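Local coordinates for aspartate semialdehyde dehydrogenase (Francisella tularensis subsp. tularensis, PDB 4WOJ) that catalyses the NADPH-dependent reductive dephosphorylation of aspartyl phosphate to aspartate semialdehyde, a step in lysine, methionine and threonine biosynthesis, at the interface of chains A and B. Coordinates in Å, arbitrary orientation; residue numbers count along the deposited sequence, not the author numbering. Chains: chain A/B, Aspartate semialdehyde dehydrogenase.

The interface of chains A and B. Residues chain A 18, 21-22, 175, 178, 274, 353; chain B 198-199, 202.
Helix 198-209 of chain B presses its first turns against chain A where the first helix of the nucleotide-binding domain, 18-30, comes near helix 175-191, and in this part of the homodimer interface B:Leu199 meets A:Met18 and A:Val22. The leucine acts as a forked plug: chi1, with CG anti to its own carbonyl carbon, sets CG toward chain A, and chi2 (-178°) spreads the two methyls. CD1 reaches CG2 of A:Val22 at 3.8 Å, with CB of A:Ser21 a little farther off, while CD2 lies 4.0 Å from CD1 of A:Leu353. A branched aliphatic chain suits a site walled by methyl groups on several sides. A:Met18 is extended as far as its sulphur and then bends at chi3 (112°), which turns its terminal methyl toward the start of the chain B helix; CE stands 3.6 Å from CG2 of B:Ile198, the two side chains crossing at about a right angle. A long, unbranched, flexible methionine can carry its methyl out from helix 18-30 to the partner. The other branch of B:Ile198, CG1, faces the sulphur SD of A:Met178 at 4.2 Å, and the small A:Ala175 probably helps the isoleucine come near this helix. One turn on from B:Ile198, B:Glu202 meets A:Arg274 through carbon rather than charge; their long methylene chains can pack together while the polar ends stay near each other. The guanidinium and carboxylate planes stand 83° apart, and NH2 lies 4.0 Å from OE2, too far for a salt bridge, although the opposite charges probably still attract. Within chain A, CD1 of A:Leu353 lies against one face of that guanidinium, toward its rim. The arginine's aliphatic stem makes the contact, its CD 3.5 Å from the carboxylate carbon CD of B:Glu202.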
ATOM      1  N   MET A  18     -24.016  -2.011   1.481  1.00 31.28           N
ATOM      2  CA  MET A  18     -23.314  -0.781   1.087  1.00 31.91           C
ATOM      3  C   MET A  18     -23.389  -0.524  -0.411  1.00 28.95           C
ATOM      4  O   MET A  18     -23.738   0.563  -0.804  1.00 32.93           O
ATOM      5  CB  MET A  18     -21.862  -0.815   1.524  1.00 31.03           C
ATOM      6  CG  MET A  18     -21.739  -0.771   3.014  1.00 32.25           C
ATOM      7  SD  MET A  18     -20.025  -0.819   3.515  1.00 34.34           S
ATOM      8  CE  MET A  18     -19.912   0.804   4.142  1.00 32.16           C
ATOM      9  N   SER A  21     -26.963   0.383  -1.078  1.00 25.44           N
ATOM     10  CA  SER A  21     -27.404   1.753  -0.720  1.00 26.48           C
ATOM     11  C   SER A  21     -26.810   2.773  -1.678  1.00 26.64           C
ATOM     12  O   SER A  21     -27.432   3.780  -2.039  1.00 27.32           O
ATOM     13  CB  SER A  21     -26.990   2.158   0.688  1.00 25.96           C
ATOM     14  OG  SER A  21     -26.855   1.007   1.498  1.00 26.34           O
ATOM     15  N   VAL A  22     -25.590   2.519  -2.078  1.00 24.75           N
ATOM     16  CA  VAL A  22     -24.957   3.429  -2.988  1.00 27.37           C
ATOM     17  C   VAL A  22     -25.700   3.401  -4.325  1.00 27.44           C
ATOM     18  O   VAL A  22     -25.878   4.449  -4.959  1.00 25.24           O
ATOM     19  CB  VAL A  22     -23.459   3.127  -3.104  1.00 26.16           C
ATOM     20  CG1 VAL A  22     -22.817   3.938  -4.230  1.00 24.37           C
ATOM     21  CG2 VAL A  22     -22.843   3.481  -1.749  1.00 24.32           C
ATOM     22  N   ALA A 175     -19.973  -4.416   5.124  1.00 36.46           N
ATOM     23  CA  ALA A 175     -20.228  -3.432   6.197  1.00 32.35           C
ATOM     24  C   ALA A 175     -19.827  -3.815   7.634  1.00 34.33           C
ATOM     25  O   ALA A 175     -19.577  -2.929   8.494  1.00 31.77           O
ATOM     26  CB  ALA A 175     -21.700  -3.080   6.184  1.00 31.91           C
ATOM     27  N   MET A 178     -15.950  -3.266   7.892  1.00 34.93           N
ATOM     28  CA  MET A 178     -15.672  -1.828   8.076  1.00 37.53           C
ATOM     29  C   MET A 178     -15.909  -1.385   9.497  1.00 37.04           C
ATOM     30  O   MET A 178     -15.118  -0.674  10.094  1.00 36.29           O
ATOM     31  CB  MET A 178     -16.568  -0.996   7.159  1.00 37.85           C
ATOM     32  CG  MET A 178     -16.149   0.476   7.047  1.00 40.96           C
ATOM     33  SD  MET A 178     -16.818   1.395   5.632  1.00 37.00           S
ATOM     34  CE  MET A 178     -17.077   0.005   4.563  1.00 42.93           C
ATOM     35  N   ARG A 274     -13.340   3.373   1.780  1.00 27.02           N
ATOM     36  CA  ARG A 274     -14.103   3.044   0.523  1.00 23.90           C
ATOM     37  C   ARG A 274     -13.425   3.313  -0.806  1.00 23.72           C
ATOM     38  O   ARG A 274     -13.986   3.048  -1.861  1.00 21.72           O
ATOM     39  CB  ARG A 274     -15.482   3.706   0.508  1.00 24.76           C
ATOM     40  CG  ARG A 274     -15.552   5.089   1.118  1.00 25.06           C
ATOM     41  CD  ARG A 274     -16.930   5.667   0.972  1.00 24.87           C
ATOM     42  NE  ARG A 274     -17.498   5.491  -0.353  1.00 25.22           N
ATOM     43  CZ  ARG A 274     -18.729   5.886  -0.677  1.00 26.07           C
ATOM     44  NH1 ARG A 274     -19.170   5.740  -1.920  1.00 25.28           N
ATOM     45  NH2 ARG A 274     -19.509   6.452   0.236  1.00 25.20           N
ATOM     46  N   LEU A 353     -17.217   1.497  -3.982  1.00 25.39           N
ATOM     47  CA  LEU A 353     -18.658   1.290  -3.979  1.00 23.12           C
ATOM     48  C   LEU A 353     -19.337   1.749  -5.255  1.00 24.38           C
ATOM     49  O   LEU A 353     -20.356   1.208  -5.651  1.00 22.04           O
ATOM     50  CB  LEU A 353     -19.268   1.978  -2.777  1.00 23.29           C
ATOM     51  CG  LEU A 353     -18.859   1.317  -1.454  1.00 23.67           C
ATOM     52  CD1 LEU A 353     -19.285   2.126  -0.244  1.00 25.84           C
ATOM     53  CD2 LEU A 353     -19.420  -0.071  -1.323  1.00 23.19           C
TER
ATOM     54  N   ILE B 198     -23.442   3.339   8.824  1.00 38.85           N
ATOM     55  CA  ILE B 198     -22.035   3.125   8.411  1.00 39.97           C
ATOM     56  C   ILE B 198     -21.498   4.081   7.329  1.00 39.22           C
ATOM     57  O   ILE B 198     -20.360   4.572   7.447  1.00 38.43           O
ATOM     58  CB  ILE B 198     -21.779   1.653   7.988  1.00 42.14           C
ATOM     59  CG1 ILE B 198     -20.272   1.347   7.953  1.00 42.74           C
ATOM     60  CG2 ILE B 198     -22.459   1.339   6.670  1.00 39.87           C
ATOM     61  CD1 ILE B 198     -19.581   1.577   9.284  1.00 45.18           C
ATOM     62  N   LEU B 199     -22.293   4.370   6.299  1.00 35.47           N
ATOM     63  CA  LEU B 199     -21.800   5.267   5.223  1.00 34.48           C
ATOM     64  C   LEU B 199     -21.777   6.708   5.680  1.00 33.64           C
ATOM     65  O   LEU B 199     -20.975   7.511   5.214  1.00 33.92           O
ATOM     66  CB  LEU B 199     -22.596   5.129   3.927  1.00 32.51           C
ATOM     67  CG  LEU B 199     -22.601   3.744   3.281  1.00 32.42           C
ATOM     68  CD1 LEU B 199     -23.379   3.764   1.969  1.00 32.80           C
ATOM     69  CD2 LEU B 199     -21.174   3.311   3.027  1.00 32.98           C
ATOM     70  N   GLU B 202     -18.510   7.140   7.745  1.00 25.23           N
ATOM     71  CA  GLU B 202     -17.376   7.246   6.824  1.00 24.33           C
ATOM     72  C   GLU B 202     -17.316   8.696   6.354  1.00 24.88           C
ATOM     73  O   GLU B 202     -16.247   9.327   6.362  1.00 26.51           O
ATOM     74  CB  GLU B 202     -17.514   6.234   5.667  1.00 25.93           C
ATOM     75  CG  GLU B 202     -16.432   6.308   4.599  1.00 26.45           C
ATOM     76  CD  GLU B 202     -16.481   7.643   3.856  1.00 27.40           C
ATOM     77  OE1 GLU B 202     -15.456   8.363   3.784  1.00 25.99           O
ATOM     78  OE2 GLU B 202     -17.597   8.016   3.430  1.00 28.95           O
TER